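Long-range contacts in pectate lyase/Amb allergen (Acidovorax citrulli, PDB 4HWV), which probably cleaves pectate by calcium-dependent elimination, as other members of polysaccharide lyase family 1 do: residues G22-G30 / H286-N294; W134-E145 / Q211-G220. All blocks are in the same frame, centred on the assembly; numbering follows the deposited sequence.

Contact 1: G22-G30 / H286-N294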
loop_
_atom_site.group_PDB
_atom_site.type_symbol
_atom_site.label_atom_id
_atom_site.label_comp_id
_atom_site.label_asym_id
_atom_site.label_seq_id
_atom_site.Cartn_x
_atom_site.Cartn_y
_atom_site.Cartn_z
ATOM N N GLY A 22 7.394 9.839 -30.640
ATOM C CA GLY A 22 6.536 10.866 -30.085
ATOM C C GLY A 22 7.212 11.816 -29.122
ATOM O O GLY A 22 6.561 12.723 -28.606
ATOM N N ALA A 23 8.507 11.637 -28.870
ATOM C CA ALA A 23 9.211 12.516 -27.940
ATOM C C ALA A 23 9.029 13.985 -28.302
ATOM O O ALA A 23 9.068 14.376 -29.463
ATOM C CB ALA A 23 10.694 12.148 -27.878
ATOM N N THR A 24 8.792 14.778 -27.268
ATOM C CA THR A 24 8.617 16.218 -27.365
ATOM C C THR A 24 9.580 16.887 -26.389
ATOM O O THR A 24 10.310 16.204 -25.662
ATOM C CB THR A 24 7.187 16.582 -26.932
ATOM O OG1 THR A 24 6.914 15.914 -25.694
ATOM C CG2 THR A 24 6.162 16.184 -27.984
ATOM N N GLY A 25 9.575 18.216 -26.336
ATOM C CA GLY A 25 10.390 18.933 -25.363
ATOM C C GLY A 25 11.881 18.720 -25.551
ATOM O O GLY A 25 12.345 18.490 -26.664
ATOM N N TRP A 26 12.652 18.842 -24.477
ATOM C CA TRP A 26 14.091 18.791 -24.628
ATOM C C TRP A 26 14.578 17.457 -25.221
ATOM O O TRP A 26 15.586 17.428 -25.922
ATOM C CB TRP A 26 14.755 19.037 -23.286
ATOM C CG TRP A 26 14.986 20.466 -22.888
ATOM C CD1 TRP A 26 14.573 21.053 -21.720
ATOM C CD2 TRP A 26 15.769 21.456 -23.581
ATOM N NE1 TRP A 26 15.038 22.344 -21.650
ATOM C CE2 TRP A 26 15.789 22.615 -22.765
ATOM C CE3 TRP A 26 16.479 21.469 -24.798
ATOM C CZ2 TRP A 26 16.470 23.778 -23.136
ATOM C CZ3 TRP A 26 17.160 22.624 -25.151
ATOM C CH2 TRP A 26 17.146 23.758 -24.327
ATOM N N ALA A 27 13.876 16.357 -24.958
ATOM C CA ALA A 27 14.252 15.059 -25.536
ATOM C C ALA A 27 14.162 15.052 -27.071
ATOM O O ALA A 27 14.724 14.170 -27.727
ATOM C CB ALA A 27 13.403 13.936 -24.967
ATOM N N SER A 28 13.430 16.005 -27.645
ATOM C CA SER A 28 13.294 16.092 -29.102
ATOM C C SER A 28 14.312 17.038 -29.739
ATOM O O SER A 28 14.363 17.156 -30.962
ATOM C CB SER A 28 11.874 16.509 -29.475
ATOM O OG SER A 28 11.633 17.894 -29.247
ATOM N N HIS A 29 15.128 17.707 -28.927
ATOM C CA HIS A 29 16.052 18.701 -29.451
ATOM C C HIS A 29 17.359 18.040 -29.855
ATOM O O HIS A 29 17.812 17.136 -29.180
ATOM C CB HIS A 29 16.309 19.758 -28.377
ATOM C CG HIS A 29 17.248 20.828 -28.828
ATOM N ND1 HIS A 29 16.834 21.945 -29.526
ATOM C CD2 HIS A 29 18.597 20.913 -28.746
ATOM C CE1 HIS A 29 17.890 22.681 -29.830
ATOM N NE2 HIS A 29 18.972 22.076 -29.372
ATOM N N GLY A 30 17.967 18.477 -30.952
ATOM C CA GLY A 30 19.179 17.830 -31.437
ATOM C C GLY A 30 18.843 16.515 -32.114
ATOM O O GLY A 30 17.892 16.438 -32.886
ATOM N N HIS A 286 25.357 14.436 -15.436
ATOM C CA HIS A 286 25.303 14.653 -16.888
ATOM C C HIS A 286 24.015 14.169 -17.542
ATOM O O HIS A 286 23.951 14.003 -18.747
ATOM C CB HIS A 286 26.533 14.081 -17.588
ATOM C CG HIS A 286 27.779 14.871 -17.335
ATOM N ND1 HIS A 286 28.893 14.772 -18.135
ATOM C CD2 HIS A 286 28.087 15.778 -16.375
ATOM C CE1 HIS A 286 29.837 15.576 -17.679
ATOM N NE2 HIS A 286 29.372 16.201 -16.614
ATOM N N GLY A 287 22.973 13.939 -16.749
ATOM C CA GLY A 287 21.650 13.721 -17.323
ATOM C C GLY A 287 21.260 14.943 -18.131
ATOM O O GLY A 287 21.452 16.081 -17.684
ATOM N N ASN A 288 20.712 14.734 -19.325
ATOM C CA ASN A 288 20.426 15.887 -20.171
ATOM C C ASN A 288 19.428 15.526 -21.257
ATOM O O ASN A 288 19.327 14.362 -21.647
ATOM C CB ASN A 288 21.722 16.417 -20.805
ATOM C CG ASN A 288 21.637 17.883 -21.174
ATOM O OD1 ASN A 288 20.740 18.598 -20.733
ATOM N ND2 ASN A 288 22.583 18.342 -21.991
ATOM N N TYR A 289 18.692 16.523 -21.734
ATOM C CA TYR A 289 17.678 16.325 -22.778
ATOM C C TYR A 289 16.666 15.245 -22.386
ATOM O O TYR A 289 16.479 14.248 -23.090
ATOM C CB TYR A 289 18.327 16.052 -24.147
ATOM C CG TYR A 289 19.230 17.173 -24.624
ATOM C CD1 TYR A 289 18.713 18.415 -24.981
ATOM C CD2 TYR A 289 20.598 16.987 -24.746
ATOM C CE1 TYR A 289 19.532 19.434 -25.428
ATOM C CE2 TYR A 289 21.425 18.012 -25.190
ATOM C CZ TYR A 289 20.880 19.232 -25.523
ATOM O OH TYR A 289 21.692 20.248 -25.976
ATOM N N VAL A 290 15.978 15.492 -21.277
ATOM C CA VAL A 290 15.022 14.545 -20.733
ATOM C C VAL A 290 13.645 15.165 -20.809
ATOM O O VAL A 290 13.456 16.320 -20.428
ATOM C CB VAL A 290 15.352 14.254 -19.251
ATOM C CG1 VAL A 290 14.380 13.229 -18.665
ATOM C CG2 VAL A 290 16.812 13.808 -19.120
ATOM N N THR A 291 12.676 14.391 -21.279
ATOM C CA THR A 291 11.274 14.809 -21.228
ATOM C C THR A 291 10.451 13.782 -20.473
ATOM O O THR A 291 10.517 12.580 -20.780
ATOM C CB THR A 291 10.694 15.001 -22.636
ATOM O OG1 THR A 291 11.358 16.117 -23.239
ATOM C CG2 THR A 291 9.182 15.272 -22.586
ATOM N N LEU A 292 9.675 14.258 -19.498
ATOM C CA LEU A 292 8.701 13.429 -18.798
ATOM C C LEU A 292 7.317 13.943 -19.184
ATOM O O LEU A 292 6.950 15.064 -18.820
ATOM C CB LEU A 292 8.903 13.521 -17.278
ATOM C CG LEU A 292 10.289 13.107 -16.800
ATOM C CD1 LEU A 292 11.213 14.315 -16.664
ATOM C CD2 LEU A 292 10.193 12.370 -15.479
ATOM N N SER A 293 6.570 13.143 -19.944
ATOM C CA SER A 293 5.295 13.574 -20.505
ATOM C C SER A 293 4.190 12.580 -20.162
ATOM O O SER A 293 4.399 11.360 -20.186
ATOM C CB SER A 293 5.416 13.724 -22.024
ATOM O OG SER A 293 5.919 12.533 -22.615
ATOM N N ASN A 294 3.013 13.109 -19.839
ATOM C CA ASN A 294 1.803 12.287 -19.753
ATOM C C ASN A 294 1.904 11.159 -18.729
ATOM O O ASN A 294 1.303 10.100 -18.921
ATOM C CB ASN A 294 1.459 11.700 -21.137
ATOM C CG ASN A 294 1.462 12.759 -22.222
ATOM O OD1 ASN A 294 0.799 13.793 -22.083
ATOM N ND2 ASN A 294 2.223 12.518 -23.300
#

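Contact 2: W134-E145 / Q211-G220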
loop_
_atom_site.group_PDB
_atom_site.type_symbol
_atom_site.label_atom_id
_atom_site.label_comp_id
_atom_site.label_asym_id
_atom_site.label_seq_id
_atom_site.Cartn_x
_atom_site.Cartn_y
_atom_site.Cartn_z
ATOM N N TRP A 134 25.151 9.328 20.160
ATOM C CA TRP A 134 26.192 9.662 19.186
ATOM C C TRP A 134 26.387 11.160 19.033
ATOM O O TRP A 134 27.451 11.614 18.623
ATOM C CB TRP A 134 25.812 9.079 17.823
ATOM C CG TRP A 134 26.884 9.178 16.786
ATOM C CD1 TRP A 134 26.995 10.124 15.806
ATOM C CD2 TRP A 134 27.999 8.283 16.607
ATOM N NE1 TRP A 134 28.114 9.879 15.032
ATOM C CE2 TRP A 134 28.749 8.760 15.507
ATOM C CE3 TRP A 134 28.449 7.145 17.292
ATOM C CZ2 TRP A 134 29.923 8.126 15.062
ATOM C CZ3 TRP A 134 29.613 6.511 16.843
ATOM C CH2 TRP A 134 30.335 7.006 15.739
ATOM N N GLY A 135 25.354 11.927 19.363
ATOM C CA GLY A 135 25.337 13.344 19.064
ATOM C C GLY A 135 25.191 13.624 17.578
ATOM O O GLY A 135 24.851 12.730 16.772
ATOM N N ASN A 136 25.474 14.866 17.205
ATOM C CA ASN A 136 25.244 15.345 15.850
ATOM C C ASN A 136 26.475 16.010 15.242
ATOM O O ASN A 136 26.391 16.673 14.196
ATOM C CB ASN A 136 24.063 16.303 15.848
ATOM C CG ASN A 136 22.784 15.629 16.285
ATOM O OD1 ASN A 136 22.429 15.630 17.468
ATOM N ND2 ASN A 136 22.085 15.027 15.335
ATOM N N ALA A 137 27.620 15.802 15.877
ATOM C CA ALA A 137 28.837 16.489 15.475
ATOM C C ALA A 137 29.646 15.754 14.428
ATOM O O ALA A 137 30.598 16.312 13.886
ATOM C CB ALA A 137 29.705 16.791 16.693
ATOM N N ARG A 138 29.277 14.507 14.140
ATOM C CA ARG A 138 29.983 13.763 13.114
ATOM C C ARG A 138 29.075 12.715 12.513
ATOM O O ARG A 138 28.083 12.308 13.125
ATOM C CB ARG A 138 31.236 13.100 13.695
ATOM C CG ARG A 138 30.940 12.116 14.812
ATOM C CD ARG A 138 32.216 11.540 15.423
ATOM N NE ARG A 138 31.914 10.631 16.525
ATOM C CZ ARG A 138 32.625 9.545 16.823
ATOM N NH1 ARG A 138 33.681 9.213 16.098
ATOM N NH2 ARG A 138 32.266 8.782 17.846
ATOM N N THR A 139 29.425 12.294 11.307
ATOM C CA THR A 139 28.732 11.227 10.611
ATOM C C THR A 139 28.943 9.905 11.355
ATOM O O THR A 139 29.843 9.786 12.196
ATOM C CB THR A 139 29.264 11.115 9.191
ATOM O OG1 THR A 139 30.687 10.967 9.248
ATOM C CG2 THR A 139 28.925 12.390 8.407
ATOM N N VAL A 140 28.101 8.912 11.080
ATOM C CA VAL A 140 28.230 7.645 11.775
ATOM C C VAL A 140 29.385 6.827 11.233
ATOM O O VAL A 140 29.739 6.924 10.050
ATOM C CB VAL A 140 26.915 6.816 11.742
ATOM C CG1 VAL A 140 25.788 7.565 12.445
ATOM C CG2 VAL A 140 26.517 6.476 10.304
ATOM N N SER A 141 29.964 6.010 12.110
ATOM C CA SER A 141 31.060 5.123 11.732
ATOM C C SER A 141 31.077 3.969 12.720
ATOM O O SER A 141 30.396 4.010 13.733
ATOM C CB SER A 141 32.393 5.865 11.773
ATOM O OG SER A 141 32.747 6.166 13.121
ATOM N N GLY A 142 31.868 2.940 12.440
ATOM C CA GLY A 142 31.973 1.818 13.352
ATOM C C GLY A 142 31.160 0.620 12.894
ATOM O O GLY A 142 30.519 0.621 11.833
ATOM N N LYS A 143 31.148 -0.392 13.747
ATOM C CA LYS A 143 30.671 -1.711 13.390
ATOM C C LYS A 143 29.214 -1.769 12.888
ATOM O O LYS A 143 28.982 -2.327 11.827
ATOM C CB LYS A 143 30.926 -2.697 14.541
ATOM C CG LYS A 143 30.262 -4.049 14.374
ATOM C CD LYS A 143 30.663 -4.972 15.512
ATOM C CE LYS A 143 29.895 -6.261 15.462
ATOM N NZ LYS A 143 30.352 -7.151 16.565
ATOM N N PRO A 144 28.231 -1.212 13.623
ATOM C CA PRO A 144 26.866 -1.361 13.081
ATOM C C PRO A 144 26.694 -0.620 11.751
ATOM O O PRO A 144 25.976 -1.114 10.886
ATOM C CB PRO A 144 25.974 -0.768 14.186
ATOM C CG PRO A 144 26.818 -0.801 15.429
ATOM C CD PRO A 144 28.241 -0.613 14.973
ATOM N N GLU A 145 27.335 0.529 11.585
ATOM C CA GLU A 145 27.255 1.234 10.311
ATOM C C GLU A 145 27.949 0.474 9.185
ATOM O O GLU A 145 27.431 0.385 8.075
ATOM C CB GLU A 145 27.792 2.670 10.446
ATOM C CG GLU A 145 28.030 3.374 9.104
ATOM C CD GLU A 145 26.749 3.625 8.288
ATOM O OE1 GLU A 145 25.605 3.417 8.783
ATOM O OE2 GLU A 145 26.910 4.054 7.124
ATOM N N GLN A 211 20.261 4.994 6.042
ATOM C CA GLN A 211 21.347 5.421 6.890
ATOM C C GLN A 211 20.891 6.603 7.710
ATOM O O GLN A 211 20.255 7.517 7.193
ATOM C CB GLN A 211 22.530 5.852 6.034
ATOM C CG GLN A 211 23.755 6.293 6.839
ATOM C CD GLN A 211 24.751 7.026 5.962
ATOM O OE1 GLN A 211 24.413 8.046 5.349
ATOM N NE2 GLN A 211 25.977 6.501 5.876
ATOM N N TRP A 212 21.242 6.596 8.992
ATOM C CA TRP A 212 21.048 7.787 9.807
ATOM C C TRP A 212 22.254 8.713 9.630
ATOM O O TRP A 212 23.391 8.303 9.865
ATOM C CB TRP A 212 20.872 7.425 11.281
ATOM C CG TRP A 212 20.804 8.618 12.188
ATOM C CD1 TRP A 212 21.738 8.993 13.114
ATOM C CD2 TRP A 212 19.739 9.586 12.282
ATOM N NE1 TRP A 212 21.333 10.140 13.760
ATOM C CE2 TRP A 212 20.107 10.518 13.281
ATOM C CE3 TRP A 212 18.513 9.754 11.620
ATOM C CZ2 TRP A 212 19.302 11.610 13.620
ATOM C CZ3 TRP A 212 17.708 10.835 11.961
ATOM C CH2 TRP A 212 18.114 11.760 12.957
ATOM N N ASP A 213 22.023 9.935 9.172
ATOM C CA ASP A 213 23.115 10.896 9.062
ATOM C C ASP A 213 22.864 11.967 10.109
ATOM O O ASP A 213 22.029 12.846 9.894
ATOM C CB ASP A 213 23.180 11.532 7.674
ATOM C CG ASP A 213 24.318 12.543 7.547
ATOM O OD1 ASP A 213 24.994 12.886 8.552
ATOM O OD2 ASP A 213 24.547 13.009 6.415
ATOM N N PRO A 214 23.595 11.910 11.241
ATOM C CA PRO A 214 23.393 12.887 12.324
ATOM C C PRO A 214 23.590 14.340 11.892
ATOM O O PRO A 214 23.057 15.229 12.542
ATOM C CB PRO A 214 24.471 12.513 13.354
ATOM C CG PRO A 214 24.825 11.075 13.048
ATOM C CD PRO A 214 24.633 10.909 11.560
ATOM N N THR A 215 24.365 14.574 10.839
ATOM C CA THR A 215 24.722 15.926 10.416
ATOM C C THR A 215 23.781 16.499 9.366
ATOM O O THR A 215 23.813 17.698 9.096
ATOM C CB THR A 215 26.194 16.006 9.903
ATOM O OG1 THR A 215 26.324 15.334 8.642
ATOM C CG2 THR A 215 27.153 15.377 10.909
ATOM N N ASP A 216 22.929 15.667 8.777
ATOM C CA ASP A 216 22.046 16.141 7.703
ATOM C C ASP A 216 21.009 17.103 8.284
ATOM O O ASP A 216 20.298 16.762 9.214
ATOM C CB ASP A 216 21.357 14.943 7.046
ATOM C CG ASP A 216 20.497 15.322 5.850
ATOM O OD1 ASP A 216 20.046 16.474 5.720
ATOM O OD2 ASP A 216 20.253 14.428 5.028
ATOM N N SER A 217 20.945 18.314 7.743
ATOM C CA SER A 217 20.033 19.345 8.246
ATOM C C SER A 217 20.321 19.690 9.711
ATOM O O SER A 217 19.447 20.184 10.428
ATOM C CB SER A 217 18.569 18.950 8.031
ATOM O OG SER A 217 18.363 18.588 6.676
ATOM N N SER A 218 21.563 19.420 10.121
ATOM C CA SER A 218 22.096 19.678 11.470
ATOM C C SER A 218 21.552 18.776 12.576
ATOM O O SER A 218 22.317 18.285 13.412
ATOM C CB SER A 218 21.991 21.159 11.845
ATOM O OG SER A 218 22.792 21.919 10.968
ATOM N N ASP A 219 20.242 18.549 12.580
ATOM C CA ASP A 219 19.618 17.682 13.576
ATOM C C ASP A 219 19.650 16.221 13.171
ATOM O O ASP A 219 19.458 15.345 14.004
ATOM C CB ASP A 219 18.159 18.081 13.782
ATOM C CG ASP A 219 18.008 19.442 14.402
ATOM O OD1 ASP A 219 18.872 19.841 15.209
ATOM O OD2 ASP A 219 17.014 20.103 14.071
ATOM N N GLY A 220 19.861 15.956 11.885
ATOM C CA GLY A 220 19.905 14.588 11.396
ATOM C C GLY A 220 18.699 14.142 10.585
ATOM O O GLY A 220 17.569 14.610 10.780
HETATM O O HOH W 1 22.735 10.935 16.150
HETATM O O HOH W 2 25.149 18.371 12.833
HETATM O O HOH W 3 26.183 9.472 8.898
#

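Contact 1: G22-G30 / H286-N294
The hydroxyl of Thr291 reaches from a beta-helix strand into the short 3-10 turn at residues 26-28, and it works in both directions. Thr291 OG1 donates to Thr24 O at 2.6 Å and accepts from Ala27 N at 3.1 Å, the latter bond nearly straight with 168° at the hydrogen. The torsion that sets OG1 beside the backbone N of Thr291 (chi1 -67°) leaves CG2 anti to that N and facing Thr24 OG1, the two threonine side chains crossing at about a right angle. Ala27 CB packs 3.5 Å from Thr291 OG1, beside the two bonds.

Where the chain turns its corner, Tyr289 carries an aromatic cluster with Trp26 and His29. The six-membered ring of Trp26 is inclined to the tyrosine ring by 64°, with Trp26 CE3 3.7 Å from Tyr289 CE1. The imidazole of His29 lies nearly parallel to the phenol but is slid so far along that the two barely overlap; its CD2 comes 3.8 Å from Tyr289 CE1. On the backbone side, Ala27 CA makes a CA-H...O contact with Tyr289 O at 3.4 Å.

Thus the N-terminal loop is pinned to the outside of a right-handed parallel beta-helix. Strand 290-293 runs between strands 237-240 and 324-327, whose Trp238 and Thr325 both touch Thr291, while Thr325 and His327 hydrogen-bond to Trp26 N and Thr24 OG1.

Contact 2: W134-E145 / Q211-G220
Pro214 meets residues 134-140 as the second residue of a type I beta turn, Asp213 to Asp216, that follows strand 211-213 of a two-stranded antiparallel hairpin. A type II turn, Thr215 to Ser218, overlaps it, and an Asx turn marks its start, Thr215 N donating to Asp213 OD1, which also accepts from Thr215 OG1.

The apolar part centres on the proline ring. Trp134 CD1 approaches Pro214 CG at 3.6 Å, and Val140 CG1 comes equally near Pro214 CD, the two side chains crossing at about a right angle. Opposite faces of the Trp134 indole are met near the rim, one by Val140 CG1 and the other by the Arg138 guanidinium, whose centre lies over CZ2. Thr215 CG2 packs along the backbone of residues 136-139.

Two direct hydrogen bonds flank this patch. Asn136 ND2 donates to Pro214 O at 3.0 Å, almost straight at 176°, while its OD1 pairs with His263 and so fixes the flip of the amide. Some distance along, Gln211 NE2 donates to Glu145 OE2 at 2.9 Å; the same carboxylate has a salt bridge to Arg148 and a bond from Tyr125, which probably keeps it ionised.

Three waters bridge the segments. One links Val140 N to Trp212 O, and another lies between Asn136 O and Ser218 O. The third sits in the plane of the Trp212 indole, accepting from NE1 at 2.9 Å and donating to Gly135 O at 2.8 Å.

How the contacts relate
From the N terminus, the chain first passes through residues 22-30, whose partner, 286-294, lies 256 residues further on. Within that long loop, contact 2 closes a much shorter one: residues 134-145, leading into helix 143-159, are met again by 211-220 after several strands of the beta-helix. The smaller loop is therefore wholly enclosed by the larger, and the two do not cross. Contact 1 ties the N-terminal loop to a strand of the beta-helix, whereas contact 2 joins the loop before helix 143-159, and the first turn of helix 143-159, to a peripheral hairpin. They lie on opposite sides of the chain's centre, with nearest atoms about 21 Å apart.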